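Local coordinates for putative cell adhesion protein (Parabacteroides distasonis, PDB 3LIU) that probably serves as a fimbrillin-type subunit of a bacterial pilus and so takes part in cell adhesion, at residues Ile59-Ala64 with Val95-Leu100. Numbering follows the deposited sequence.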
ATOM      1  N   ILE A  59     -17.726   5.502 -18.525  1.00 12.97           N
ATOM      2  CA  ILE A  59     -16.381   5.441 -17.917  1.00 12.60           C
ATOM      3  C   ILE A  59     -15.353   5.943 -18.902  1.00 12.99           C
ATOM      4  O   ILE A  59     -15.403   5.575 -20.071  1.00  9.05           O
ATOM      5  CB  ILE A  59     -15.969   4.006 -17.533  1.00 14.48           C
ATOM      6  CG1 ILE A  59     -17.016   3.377 -16.586  1.00 17.68           C
ATOM      7  CG2 ILE A  59     -14.537   3.999 -16.890  1.00 11.03           C
ATOM      8  CD1 ILE A  59     -17.779   2.241 -17.143  1.00 17.04           C
ATOM      9  N   TYR A  60     -14.432   6.784 -18.444  1.00 12.22           N
ATOM     10  CA  TYR A  60     -13.428   7.369 -19.314  1.00 11.78           C
ATOM     11  C   TYR A  60     -12.160   7.679 -18.565  1.00 11.38           C
ATOM     12  O   TYR A  60     -12.167   7.837 -17.338  1.00 11.30           O
ATOM     13  CB  TYR A  60     -13.937   8.654 -19.964  1.00 13.72           C
ATOM     14  CG  TYR A  60     -14.421   9.681 -18.977  1.00 12.46           C
ATOM     15  CD1 TYR A  60     -15.680   9.571 -18.411  1.00 13.73           C
ATOM     16  CD2 TYR A  60     -13.638  10.774 -18.620  1.00 11.56           C
ATOM     17  CE1 TYR A  60     -16.162  10.531 -17.508  1.00 16.21           C
ATOM     18  CE2 TYR A  60     -14.116  11.740 -17.704  1.00 11.14           C
ATOM     19  CZ  TYR A  60     -15.377  11.579 -17.148  1.00 16.08           C
ATOM     20  OH  TYR A  60     -15.889  12.475 -16.258  1.00 17.28           O
ATOM     21  N   THR A  61     -11.074   7.818 -19.316  1.00 10.97           N
ATOM     22  CA  THR A  61      -9.756   8.157 -18.754  1.00 12.95           C
ATOM     23  C   THR A  61      -9.150   9.308 -19.547  1.00 14.25           C
ATOM     24  O   THR A  61      -9.153   9.287 -20.778  1.00 16.63           O
ATOM     25  CB  THR A  61      -8.768   6.966 -18.751  1.00 12.86           C
ATOM     26  OG1 THR A  61      -9.269   5.918 -17.922  1.00 13.79           O
ATOM     27  CG2 THR A  61      -7.359   7.388 -18.163  1.00 11.49           C
ATOM     28  N   LYS A  62      -8.654  10.303 -18.836  1.00 12.53           N
ATOM     29  CA  LYS A  62      -8.021  11.473 -19.417  1.00 13.55           C
ATOM     30  C   LYS A  62      -6.809  11.843 -18.592  1.00 14.74           C
ATOM     31  O   LYS A  62      -6.640  11.423 -17.433  1.00 13.67           O
ATOM     32  CB  LYS A  62      -8.971  12.683 -19.453  1.00 14.20           C
ATOM     33  CG  LYS A  62     -10.245  12.409 -20.283  1.00 20.92           C
ATOM     34  CD  LYS A  62     -11.167  13.589 -20.440  1.00 29.76           C
ATOM     35  CE  LYS A  62     -12.197  13.296 -21.563  1.00 25.44           C
ATOM     36  NZ  LYS A  62     -13.434  14.093 -21.385  1.00 40.42           N
ATOM     37  N   ASP A  63      -5.930  12.599 -19.218  1.00 16.23           N
ATOM     38  CA  ASP A  63      -4.776  13.142 -18.509  1.00 18.56           C
ATOM     39  C   ASP A  63      -5.309  14.212 -17.593  1.00 18.69           C
ATOM     40  O   ASP A  63      -6.258  14.968 -17.963  1.00 16.35           O
ATOM     41  CB  ASP A  63      -3.730  13.701 -19.498  1.00 18.26           C
ATOM     42  CG  ASP A  63      -2.969  12.600 -20.203  1.00 24.19           C
ATOM     43  OD1 ASP A  63      -3.053  11.426 -19.789  1.00 25.44           O
ATOM     44  OD2 ASP A  63      -2.280  12.894 -21.184  1.00 30.40           O
ATOM     45  N   ALA A  64      -4.744  14.252 -16.391  1.00 18.72           N
ATOM     46  CA  ALA A  64      -5.142  15.237 -15.392  1.00 18.86           C
ATOM     47  C   ALA A  64      -4.521  16.580 -15.808  1.00 21.12           C
ATOM     48  O   ALA A  64      -3.343  16.629 -16.118  1.00 22.64           O
ATOM     49  CB  ALA A  64      -4.669  14.818 -14.000  1.00 20.79           C
ATOM     50  N   VAL A  95      -3.807  -1.322 -18.780  1.00 12.56           N
ATOM     51  CA  VAL A  95      -4.724  -2.474 -18.863  1.00 14.11           C
ATOM     52  C   VAL A  95      -5.857  -2.303 -17.838  1.00 13.41           C
ATOM     53  O   VAL A  95      -7.015  -2.675 -18.114  1.00 11.03           O
ATOM     54  CB  VAL A  95      -3.980  -3.831 -18.653  1.00 15.85           C
ATOM     55  CG1 VAL A  95      -4.941  -5.005 -18.423  1.00 15.46           C
ATOM     56  CG2 VAL A  95      -3.060  -4.156 -19.859  1.00 11.40           C
ATOM     57  N   ILE A  96      -5.553  -1.720 -16.683  1.00  9.30           N
ATOM     58  CA  ILE A  96      -6.598  -1.467 -15.663  1.00 13.25           C
ATOM     59  C   ILE A  96      -7.622  -0.430 -16.195  1.00 13.89           C
ATOM     60  O   ILE A  96      -8.807  -0.521 -15.923  1.00 15.33           O
ATOM     61  CB  ILE A  96      -6.001  -1.008 -14.309  1.00 13.80           C
ATOM     62  CG1 ILE A  96      -4.954  -2.004 -13.781  1.00 15.74           C
ATOM     63  CG2 ILE A  96      -7.120  -0.721 -13.222  1.00 11.13           C
ATOM     64  CD1 ILE A  96      -5.462  -3.494 -13.606  1.00 14.79           C
ATOM     65  N   GLN A  97      -7.161   0.546 -16.964  1.00 11.93           N
ATOM     66  CA  GLN A  97      -8.063   1.543 -17.535  1.00 12.47           C
ATOM     67  C   GLN A  97      -9.144   0.878 -18.391  1.00 13.08           C
ATOM     68  O   GLN A  97     -10.293   1.261 -18.326  1.00 13.17           O
ATOM     69  CB  GLN A  97      -7.302   2.576 -18.375  1.00 11.65           C
ATOM     70  CG  GLN A  97      -6.326   3.460 -17.606  1.00 11.88           C
ATOM     71  CD  GLN A  97      -5.474   4.313 -18.545  1.00 16.81           C
ATOM     72  OE1 GLN A  97      -5.858   4.559 -19.680  1.00 13.16           O
ATOM     73  NE2 GLN A  97      -4.296   4.711 -18.090  1.00 16.23           N
ATOM     74  N   THR A  98      -8.771  -0.166 -19.131  1.00 11.95           N
ATOM     75  CA  THR A  98      -9.695  -0.875 -19.968  1.00 11.06           C
ATOM     76  C   THR A  98     -10.617  -1.751 -19.158  1.00 11.97           C
ATOM     77  O   THR A  98     -11.837  -1.800 -19.414  1.00 12.91           O
ATOM     78  CB  THR A  98      -8.952  -1.721 -21.002  1.00 12.09           C
ATOM     79  OG1 THR A  98      -8.203  -0.849 -21.839  1.00 13.67           O
ATOM     80  CG2 THR A  98      -9.952  -2.494 -21.863  1.00 10.07           C
ATOM     81  N   GLU A  99     -10.059  -2.430 -18.170  1.00 11.17           N
ATOM     82  CA  GLU A  99     -10.887  -3.219 -17.256  1.00 15.70           C
ATOM     83  C   GLU A  99     -11.956  -2.345 -16.589  1.00 13.85           C
ATOM     84  O   GLU A  99     -13.114  -2.720 -16.525  1.00  8.77           O
ATOM     85  CB  GLU A  99     -10.022  -3.904 -16.194  1.00 14.94           C
ATOM     86  CG  GLU A  99      -9.163  -5.034 -16.753  1.00 20.28           C
ATOM     87  CD  GLU A  99      -8.330  -5.752 -15.693  1.00 26.95           C
ATOM     88  OE1 GLU A  99      -8.363  -5.388 -14.515  1.00 30.72           O
ATOM     89  OE2 GLU A  99      -7.620  -6.706 -16.043  1.00 33.05           O
ATOM     90  N   LEU A 100     -11.546  -1.168 -16.127  1.00 11.35           N
ATOM     91  CA  LEU A 100     -12.476  -0.250 -15.521  1.00 12.48           C
ATOM     92  C   LEU A 100     -13.528   0.191 -16.565  1.00 10.94           C
ATOM     93  O   LEU A 100     -14.708   0.297 -16.239  1.00 12.32           O
ATOM     94  CB  LEU A 100     -11.733   0.944 -14.892  1.00 11.85           C
ATOM     95  CG  LEU A 100     -10.864   0.727 -13.632  1.00 11.17           C
ATOM     96  CD1 LEU A 100     -10.051   2.030 -13.339  1.00  6.06           C
ATOM     97  CD2 LEU A 100     -11.652   0.261 -12.374  1.00  5.49           C
TER
HETATM   98  O   HOH W   1     -10.799   4.030 -18.991  1.00  8.54           O
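Ile59 and Thr61 of an extended strand face one side of a short helix, where they meet Leu100 and Gln97. The backbones stay well separated: the CA atoms of Thr61 and Gln97 lie 6.9 Å apart, those of Ile59 and Leu100 7.3 Å, and no direct hydrogen bond joins the two segments, which bury 176 Å² between them. A water bridges the gap instead, 2.7 Å from Thr61 OG1 and donating to the backbone O of Gln97 at 2.9 Å. The Thr61 hydroxyl is also hydrogen-bonded to Thr47 OG1 on the neighbouring strand, which ties this water link to the sheet.

Thr61 and Gln97 cross at about a right angle. With OG1 beside the backbone N (chi1 -63°), Thr61 has its methyl CG2 anti to that N; CG2 reaches the amide end of Gln97, 3.5 Å from its OE1, while OG1 lies beside the aliphatic CB and CG. Gln97 is extended beyond CG (chi2 172°), and its NE2 is hydrogen-bonded to Ala92 O just before the helix, which helps to fix the turn of the amide. Replacing Gln97 with an alanine removes the whole amide, which would probably leave the Thr61 methyl without its neighbour and Ala92 O without this donor. Further along, Ile59 places CD1 3.7 Å and CG2 3.8 Å from Leu100 O, so it packs against the peptide carbonyl rather than the leucine side chain, which turns to Thr47, Thr112 and Val214.

Strand 57-66 pairs with strands 45-52 and 71-80, and helix 94-101 follows strand 82-90, itself paired with 45-52. The contact thus sets a short connecting helix against the antiparallel strands 45-52 and 57-66, in the region matching the FimA family of major fimbrial subunits, of the transthyretin clan.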